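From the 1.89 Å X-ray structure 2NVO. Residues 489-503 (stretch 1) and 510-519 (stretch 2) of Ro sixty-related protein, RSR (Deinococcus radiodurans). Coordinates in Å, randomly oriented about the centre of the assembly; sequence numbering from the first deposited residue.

Stretch 1 489-503: APKLIVVGLTATEFS
Stretch 2 (510-519) RDMLDVVGFD

How do the two strands lie together? Strand 491-496 runs parallel to the strand beginning at Met512, axes 12° apart and 4.8 Å at closest approach, with Leu492 beside Met512 and Gly496 beside Val516. Both are extended, phi/psi near -110/120. The ladder runs Leu492 N to Asp511 O (3.0 Å), Leu513 N to Leu492 O (3.0 Å), Val494 N to Leu513 O (3.0 Å), Val515 N to Val494 O (2.9 Å), Gly496 N to Val515 O (2.9 Å) and Gly517 N to Gly496 O (2.7 Å).

What fills the face carrying Ile493, Leu513, Val495 and Val515? Ile493 (m, t) sets CG2 3.9 Å from CG2 of Val515 (t). Beyond the strand, Leu497 (m, t) lays CD2 over one face of the Phe518 ring (chi1 -141°, chi2 61°), 3.7 Å from its CD1.

Where does the bump of Val516 (t) fit? On the other face, Gly496 has no side chain; a CB there would clash with Ala499 CB, which the type I turn 496-499 folds back. Val516 CG1 nestles 3.2 Å from Thr500 O and 4.1 Å from Ala499 CB.

How does Phe502 close this side? Its ring (chi1 p, chi2 94°) reaches back, placing CE2 3.8 Å from Val516 CG2 and CE1 3.6 Å from CG of Asp514 (m).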

# COMPACT_ATOMS: atom_id res chain seq x y z
N ALA A 489 -19.47 22.66 -2.00
CA ALA A 489 -19.13 21.68 -3.03
C ALA A 489 -18.58 20.38 -2.41
O ALA A 489 -17.46 20.34 -1.91
CB ALA A 489 -18.15 22.27 -4.04
N PRO A 490 -19.38 19.30 -2.45
CA PRO A 490 -18.87 18.10 -1.79
C PRO A 490 -17.98 17.31 -2.76
O PRO A 490 -17.73 17.75 -3.90
CB PRO A 490 -20.15 17.30 -1.52
CG PRO A 490 -21.19 17.84 -2.52
CD PRO A 490 -20.58 19.02 -3.24
N LYS A 491 -17.50 16.15 -2.33
CA LYS A 491 -16.73 15.28 -3.21
C LYS A 491 -17.45 13.94 -3.37
O LYS A 491 -18.26 13.57 -2.53
CB LYS A 491 -15.33 15.05 -2.64
CG LYS A 491 -14.43 16.29 -2.64
CD LYS A 491 -13.09 15.97 -2.03
CE LYS A 491 -12.10 17.11 -2.20
NZ LYS A 491 -12.56 18.31 -1.47
N LEU A 492 -17.13 13.22 -4.43
CA LEU A 492 -17.71 11.90 -4.65
C LEU A 492 -16.59 10.88 -4.89
O LEU A 492 -15.71 11.12 -5.71
CB LEU A 492 -18.64 11.93 -5.86
CG LEU A 492 -19.06 10.54 -6.37
CD1 LEU A 492 -19.91 9.84 -5.31
CD2 LEU A 492 -19.81 10.66 -7.72
N ILE A 493 -16.64 9.76 -4.17
CA ILE A 493 -15.71 8.65 -4.42
C ILE A 493 -16.58 7.48 -4.83
O ILE A 493 -17.55 7.17 -4.16
CB ILE A 493 -14.93 8.24 -3.14
CG1 ILE A 493 -14.17 9.44 -2.52
CG2 ILE A 493 -13.96 7.07 -3.45
CD1 ILE A 493 -13.54 9.15 -1.18
N VAL A 494 -16.27 6.87 -5.97
CA VAL A 494 -16.92 5.65 -6.40
C VAL A 494 -15.92 4.49 -6.32
O VAL A 494 -14.87 4.51 -6.96
CB VAL A 494 -17.49 5.79 -7.84
CG1 VAL A 494 -18.19 4.49 -8.27
CG2 VAL A 494 -18.47 6.97 -7.89
N VAL A 495 -16.24 3.50 -5.50
CA VAL A 495 -15.40 2.35 -5.30
C VAL A 495 -15.99 1.11 -5.99
O VAL A 495 -17.03 0.61 -5.58
CB VAL A 495 -15.22 2.05 -3.80
CG1 VAL A 495 -14.20 0.89 -3.61
CG2 VAL A 495 -14.72 3.29 -3.09
N GLY A 496 -15.33 0.64 -7.04
CA GLY A 496 -15.66 -0.64 -7.64
C GLY A 496 -14.77 -1.69 -7.04
O GLY A 496 -13.66 -1.92 -7.54
N LEU A 497 -15.25 -2.32 -5.97
CA LEU A 497 -14.42 -3.18 -5.13
C LEU A 497 -13.79 -4.37 -5.89
O LEU A 497 -12.72 -4.81 -5.54
CB LEU A 497 -15.22 -3.70 -3.91
CG LEU A 497 -15.55 -2.64 -2.85
CD1 LEU A 497 -16.76 -3.11 -2.04
CD2 LEU A 497 -14.35 -2.31 -1.96
N THR A 498 -14.48 -4.86 -6.91
CA THR A 498 -13.92 -5.93 -7.75
C THR A 498 -13.86 -5.51 -9.22
O THR A 498 -13.81 -6.36 -10.10
CB THR A 498 -14.79 -7.21 -7.67
OG1 THR A 498 -16.14 -6.87 -8.00
CG2 THR A 498 -14.74 -7.81 -6.27
N ALA A 499 -13.87 -4.21 -9.48
CA ALA A 499 -13.87 -3.68 -10.84
C ALA A 499 -12.48 -3.79 -11.47
O ALA A 499 -11.47 -3.79 -10.78
CB ALA A 499 -14.32 -2.22 -10.84
N THR A 500 -12.43 -3.89 -12.78
CA THR A 500 -11.15 -3.81 -13.49
C THR A 500 -11.09 -2.47 -14.23
O THR A 500 -10.02 -1.90 -14.42
CB THR A 500 -10.95 -5.01 -14.47
OG1 THR A 500 -12.04 -5.04 -15.38
CG2 THR A 500 -10.91 -6.33 -13.71
N GLU A 501 -12.25 -1.95 -14.61
CA GLU A 501 -12.33 -0.65 -15.28
C GLU A 501 -13.76 -0.08 -15.30
O GLU A 501 -14.73 -0.79 -15.57
CB GLU A 501 -11.80 -0.78 -16.72
CG GLU A 501 -11.58 0.56 -17.41
CD GLU A 501 -10.59 1.45 -16.67
OE1 GLU A 501 -9.39 1.13 -16.67
OE2 GLU A 501 -11.01 2.47 -16.07
N PHE A 502 -13.87 1.20 -14.96
CA PHE A 502 -15.10 1.97 -15.12
C PHE A 502 -14.70 3.43 -15.10
O PHE A 502 -13.58 3.75 -14.74
CB PHE A 502 -16.13 1.64 -14.03
CG PHE A 502 -15.70 2.05 -12.63
CD1 PHE A 502 -16.06 3.28 -12.10
CD2 PHE A 502 -14.95 1.19 -11.85
CE1 PHE A 502 -15.69 3.65 -10.81
CE2 PHE A 502 -14.57 1.54 -10.57
CZ PHE A 502 -14.94 2.78 -10.04
N SER A 503 -15.58 4.33 -15.51
CA SER A 503 -15.24 5.75 -15.46
C SER A 503 -16.46 6.61 -15.14
O SER A 503 -17.45 6.64 -15.88
CB SER A 503 -14.53 6.21 -16.73
OG SER A 503 -15.36 6.04 -17.86
N ARG A 510 -11.97 18.19 -10.06
CA ARG A 510 -11.10 17.79 -8.96
C ARG A 510 -11.89 17.15 -7.83
O ARG A 510 -11.29 16.61 -6.90
CB ARG A 510 -10.33 18.99 -8.41
CG ARG A 510 -9.26 19.51 -9.34
CD ARG A 510 -8.24 20.36 -8.60
NE ARG A 510 -7.49 19.59 -7.61
CZ ARG A 510 -7.50 19.84 -6.30
NH1 ARG A 510 -8.20 20.85 -5.81
NH2 ARG A 510 -6.79 19.07 -5.48
N ASP A 511 -13.22 17.21 -7.92
CA ASP A 511 -14.07 16.78 -6.82
C ASP A 511 -14.50 15.30 -6.92
O ASP A 511 -15.42 14.89 -6.23
CB ASP A 511 -15.30 17.70 -6.67
CG ASP A 511 -16.12 17.82 -7.97
OD1 ASP A 511 -15.79 17.18 -8.99
OD2 ASP A 511 -17.12 18.57 -7.98
N MET A 512 -13.83 14.53 -7.77
CA MET A 512 -14.26 13.15 -8.03
C MET A 512 -13.09 12.18 -8.05
O MET A 512 -12.02 12.49 -8.60
CB MET A 512 -14.99 13.06 -9.37
CG MET A 512 -16.17 13.99 -9.48
SD MET A 512 -16.96 13.94 -11.10
CE MET A 512 -18.09 12.56 -10.91
N LEU A 513 -13.30 11.00 -7.51
CA LEU A 513 -12.27 9.96 -7.49
C LEU A 513 -12.92 8.60 -7.76
O LEU A 513 -13.91 8.26 -7.12
CB LEU A 513 -11.60 9.91 -6.12
CG LEU A 513 -10.56 8.79 -5.97
CD1 LEU A 513 -9.37 9.11 -6.82
CD2 LEU A 513 -10.14 8.61 -4.50
N ASP A 514 -12.36 7.85 -8.70
CA ASP A 514 -12.76 6.46 -8.94
C ASP A 514 -11.67 5.56 -8.35
O ASP A 514 -10.48 5.75 -8.63
CB ASP A 514 -12.86 6.18 -10.44
CG ASP A 514 -14.06 6.82 -11.10
OD1 ASP A 514 -14.98 7.29 -10.38
OD2 ASP A 514 -14.11 6.84 -12.34
N VAL A 515 -12.08 4.59 -7.55
CA VAL A 515 -11.18 3.59 -7.02
C VAL A 515 -11.55 2.28 -7.69
O VAL A 515 -12.66 1.76 -7.50
CB VAL A 515 -11.35 3.41 -5.52
CG1 VAL A 515 -10.42 2.30 -4.98
CG2 VAL A 515 -11.13 4.76 -4.79
N VAL A 516 -10.63 1.78 -8.50
CA VAL A 516 -10.88 0.58 -9.29
C VAL A 516 -10.20 -0.59 -8.59
O VAL A 516 -8.98 -0.65 -8.52
CB VAL A 516 -10.31 0.75 -10.71
CG1 VAL A 516 -10.65 -0.47 -11.58
CG2 VAL A 516 -10.86 2.02 -11.35
N GLY A 517 -11.00 -1.51 -8.07
CA GLY A 517 -10.49 -2.56 -7.22
C GLY A 517 -10.31 -2.06 -5.80
O GLY A 517 -10.86 -1.02 -5.41
N PHE A 518 -9.57 -2.81 -5.01
CA PHE A 518 -9.27 -2.41 -3.66
C PHE A 518 -7.97 -3.05 -3.25
O PHE A 518 -7.57 -4.07 -3.81
CB PHE A 518 -10.38 -2.82 -2.68
CG PHE A 518 -10.69 -1.78 -1.63
CD1 PHE A 518 -11.13 -0.53 -1.99
CD2 PHE A 518 -10.56 -2.07 -0.27
CE1 PHE A 518 -11.43 0.44 -1.03
CE2 PHE A 518 -10.88 -1.11 0.70
CZ PHE A 518 -11.31 0.14 0.32
N ASP A 519 -7.32 -2.44 -2.27
CA ASP A 519 -6.14 -3.00 -1.64
C ASP A 519 -5.89 -2.23 -0.36
O ASP A 519 -6.67 -1.35 0.01
CB ASP A 519 -4.91 -2.98 -2.58
CG ASP A 519 -4.50 -1.57 -3.02
OD1 ASP A 519 -4.88 -0.58 -2.36
OD2 ASP A 519 -3.79 -1.45 -4.05
O HOH W 1 -18.13 19.43 -5.83
O HOH W 2 -11.93 5.93 -13.70